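Local coordinates for protein tRNA dimethylallyltransferase (Staphylococcus epidermidis ATCC 12228, PDB 3D3Q) that probably transfers a dimethylallyl group from dimethylallyl diphosphate to the adenine at position 37 of tRNAs that read codons beginning with uridine, at residues A52-E57 and Y65-L70. Numbering follows the deposited sequence.
Sequences AKVTTE and YMIDIL
K53 reaches across to the 65-70 segment with its ammonium group, and D68 takes it up: NZ of K53 lies 2.8 Å from OD1 of D68, a hydrogen bond within a salt bridge. The nitrogen sits well above the carboxylate plane, 42° out of it, which suggests that charge attraction matters more here than directionality. The other oxygen, OD2 of D68, stays 3.9 Å from NZ of K53 and instead lies 3.7 Å from CD of K53, beside the lysine methylenes.

The lysine leaves its backbone with CG opposite the backbone N (chi1 178°), runs straight through chi2, then bends at chi3 (-60°), which carries CE and NZ round to the acid. On the way its methylenes run antiparallel beside the I67 side chain. The branch methyl CG2 of I67 meets CD of K53 at 3.8 Å. The longer arm of I67 goes elsewhere: with CG1 beside the backbone N and the chain then extended, CD1 of I67 approaches CG1 of V54 at 4.2 Å, a looser apolar touch with the two side chains roughly perpendicular.

Segment 52-57 lies in the loop before the edge strand 64-65 of the parallel sheet; segment 65-70 starts at that strand's last residue and continues into the loop before helix 78-94. V54 also packs near T21 of the P-loop, which probably takes part in binding ATP or substrate. NZ of K53 has further partners in D48, through a second salt bridge, and the carbonyls of Y44 and M47. Two carboxylates and two carbonyls thus converge on one ammonium group, which would favour its charged form, while the apolar contacts along the lysine stem let a single side chain join the segments by both charge and packing.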
ATOM      1  N   ALA A  52      -6.279  -5.989  11.436  1.00 39.14           N
ATOM      2  CA  ALA A  52      -4.884  -5.972  11.887  1.00 37.57           C
ATOM      3  C   ALA A  52      -4.587  -4.648  12.580  1.00 38.14           C
ATOM      4  O   ALA A  52      -3.480  -4.116  12.492  1.00 37.54           O
ATOM      5  CB  ALA A  52      -3.934  -6.186  10.712  1.00 35.81           C
ATOM      6  N   LYS A  53      -5.595  -4.128  13.275  1.00 40.06           N
ATOM      7  CA  LYS A  53      -5.478  -2.862  13.993  1.00 42.16           C
ATOM      8  C   LYS A  53      -4.443  -2.911  15.110  1.00 42.20           C
ATOM      9  O   LYS A  53      -4.546  -3.731  16.025  1.00 42.30           O
ATOM     10  CB  LYS A  53      -6.833  -2.471  14.583  1.00 42.37           C
ATOM     11  CG  LYS A  53      -6.805  -1.190  15.404  1.00 42.48           C
ATOM     12  CD  LYS A  53      -8.195  -0.834  15.849  1.00 41.69           C
ATOM     13  CE  LYS A  53      -9.091  -0.628  14.646  1.00 42.68           C
ATOM     14  NZ  LYS A  53     -10.527  -0.564  15.038  1.00 44.19           N
ATOM     15  N   VAL A  54      -3.459  -2.017  15.040  1.00 42.43           N
ATOM     16  CA  VAL A  54      -2.402  -1.948  16.046  1.00 42.54           C
ATOM     17  C   VAL A  54      -2.960  -1.499  17.393  1.00 42.74           C
ATOM     18  O   VAL A  54      -3.794  -0.588  17.461  1.00 42.21           O
ATOM     19  CB  VAL A  54      -1.278  -0.983  15.595  1.00 43.26           C
ATOM     20  CG1 VAL A  54      -1.868   0.346  15.127  1.00 43.42           C
ATOM     21  CG2 VAL A  54      -0.309  -0.769  16.731  1.00 44.75           C
ATOM     22  N   THR A  55      -2.507  -2.139  18.466  1.00 41.88           N
ATOM     23  CA  THR A  55      -3.001  -1.803  19.797  1.00 42.17           C
ATOM     24  C   THR A  55      -2.274  -0.645  20.452  1.00 40.91           C
ATOM     25  O   THR A  55      -1.133  -0.337  20.116  1.00 37.85           O
ATOM     26  CB  THR A  55      -2.941  -3.029  20.744  1.00 42.92           C
ATOM     27  OG1 THR A  55      -1.578  -3.323  21.101  1.00 45.00           O
ATOM     28  CG2 THR A  55      -3.554  -4.240  20.064  1.00 44.24           C
ATOM     29  N   THR A  56      -2.962   0.004  21.386  1.00 42.43           N
ATOM     30  CA  THR A  56      -2.386   1.140  22.088  1.00 44.85           C
ATOM     31  C   THR A  56      -1.000   0.777  22.624  1.00 45.98           C
ATOM     32  O   THR A  56      -0.086   1.592  22.588  1.00 46.23           O
ATOM     33  CB  THR A  56      -3.266   1.603  23.280  1.00 44.96           C
ATOM     34  OG1 THR A  56      -3.254   0.600  24.302  1.00 47.28           O
ATOM     35  CG2 THR A  56      -4.702   1.826  22.837  1.00 46.18           C
ATOM     36  N   GLU A  57      -0.838  -0.455  23.097  1.00 47.39           N
ATOM     37  CA  GLU A  57       0.435  -0.893  23.646  1.00 47.62           C
ATOM     38  C   GLU A  57       1.513  -0.988  22.612  1.00 47.71           C
ATOM     39  O   GLU A  57       2.640  -0.584  22.846  1.00 48.16           O
ATOM     40  CB  GLU A  57       0.301  -2.258  24.297  1.00 49.17           C
ATOM     41  CG  GLU A  57       1.581  -2.751  24.957  1.00 50.98           C
ATOM     42  CD  GLU A  57       1.486  -4.213  25.387  1.00 52.75           C
ATOM     43  OE1 GLU A  57       2.375  -4.692  26.127  1.00 53.26           O
ATOM     44  OE2 GLU A  57       0.520  -4.886  24.969  1.00 54.01           O
ATOM     45  N   TYR A  65      -3.285   8.432  14.436  1.00 44.46           N
ATOM     46  CA  TYR A  65      -4.536   9.068  14.047  1.00 46.92           C
ATOM     47  C   TYR A  65      -5.260   8.224  13.020  1.00 48.79           C
ATOM     48  O   TYR A  65      -4.665   7.322  12.422  1.00 48.51           O
ATOM     49  CB  TYR A  65      -4.286  10.456  13.460  1.00 46.24           C
ATOM     50  CG  TYR A  65      -3.474  11.344  14.363  1.00 46.04           C
ATOM     51  CD1 TYR A  65      -2.110  11.513  14.154  1.00 45.12           C
ATOM     52  CD2 TYR A  65      -4.065  12.001  15.450  1.00 46.83           C
ATOM     53  CE1 TYR A  65      -1.350  12.318  15.002  1.00 45.27           C
ATOM     54  CE2 TYR A  65      -3.313  12.807  16.309  1.00 44.91           C
ATOM     55  CZ  TYR A  65      -1.962  12.965  16.077  1.00 44.46           C
ATOM     56  OH  TYR A  65      -1.231  13.790  16.894  1.00 42.99           O
HETATM   57  N   MSE A  66      -6.544   8.521  12.818  1.00 50.14           N
HETATM   58  CA  MSE A  66      -7.360   7.785  11.861  1.00 52.49           C
HETATM   59  C   MSE A  66      -7.673   6.351  12.308  1.00 51.53           C
HETATM   60  O   MSE A  66      -7.909   5.478  11.473  1.00 50.60           O
HETATM   61  CB  MSE A  66      -6.646   7.740  10.512  1.00 57.56           C
HETATM   62  CG  MSE A  66      -6.442   9.104   9.862  1.00 65.45           C
HETATM   63 SE   MSE A  66      -8.095   9.935   9.244  1.00 71.33          SE
HETATM   64  CE  MSE A  66      -8.503   8.682   7.811  1.00 69.78           C
ATOM     65  N   ILE A  67      -7.663   6.106  13.619  1.00 50.85           N
ATOM     66  CA  ILE A  67      -7.949   4.774  14.165  1.00 49.39           C
ATOM     67  C   ILE A  67      -9.075   4.851  15.204  1.00 48.87           C
ATOM     68  O   ILE A  67      -8.954   5.564  16.201  1.00 49.58           O
ATOM     69  CB  ILE A  67      -6.676   4.146  14.803  1.00 48.43           C
ATOM     70  CG1 ILE A  67      -5.556   4.090  13.767  1.00 47.01           C
ATOM     71  CG2 ILE A  67      -6.978   2.741  15.312  1.00 47.68           C
ATOM     72  CD1 ILE A  67      -4.251   3.656  14.310  1.00 46.08           C
ATOM     73  N   ASP A  68     -10.165   4.121  14.960  1.00 47.81           N
ATOM     74  CA  ASP A  68     -11.329   4.123  15.850  1.00 47.06           C
ATOM     75  C   ASP A  68     -11.937   5.518  15.925  1.00 46.44           C
ATOM     76  O   ASP A  68     -12.197   6.037  17.016  1.00 46.29           O
ATOM     77  CB  ASP A  68     -10.955   3.683  17.268  1.00 48.04           C
ATOM     78  CG  ASP A  68     -10.601   2.215  17.354  1.00 49.01           C
ATOM     79  OD1 ASP A  68     -11.370   1.382  16.825  1.00 51.42           O
ATOM     80  OD2 ASP A  68      -9.566   1.887  17.967  1.00 48.86           O
ATOM     81  N   ILE A  69     -12.153   6.131  14.767  1.00 44.44           N
ATOM     82  CA  ILE A  69     -12.726   7.463  14.720  1.00 42.98           C
ATOM     83  C   ILE A  69     -14.179   7.456  14.247  1.00 42.60           C
ATOM     84  O   ILE A  69     -14.832   8.495  14.228  1.00 42.00           O
ATOM     85  CB  ILE A  69     -11.918   8.375  13.790  1.00 43.70           C
ATOM     86  CG1 ILE A  69     -11.854   7.769  12.384  1.00 43.50           C
ATOM     87  CG2 ILE A  69     -10.533   8.594  14.357  1.00 44.67           C
ATOM     88  CD1 ILE A  69     -11.212   8.674  11.355  1.00 42.90           C
ATOM     89  N   LEU A  70     -14.689   6.283  13.882  1.00 42.59           N
ATOM     90  CA  LEU A  70     -16.070   6.166  13.412  1.00 40.82           C
ATOM     91  C   LEU A  70     -16.692   4.833  13.820  1.00 41.05           C
ATOM     92  O   LEU A  70     -15.988   3.886  14.128  1.00 41.88           O
ATOM     93  CB  LEU A  70     -16.097   6.282  11.884  1.00 39.27           C
ATOM     94  CG  LEU A  70     -15.489   7.524  11.255  1.00 36.21           C
ATOM     95  CD1 LEU A  70     -15.220   7.257   9.802  1.00 36.04           C
ATOM     96  CD2 LEU A  70     -16.421   8.691  11.439  1.00 34.44           C
TER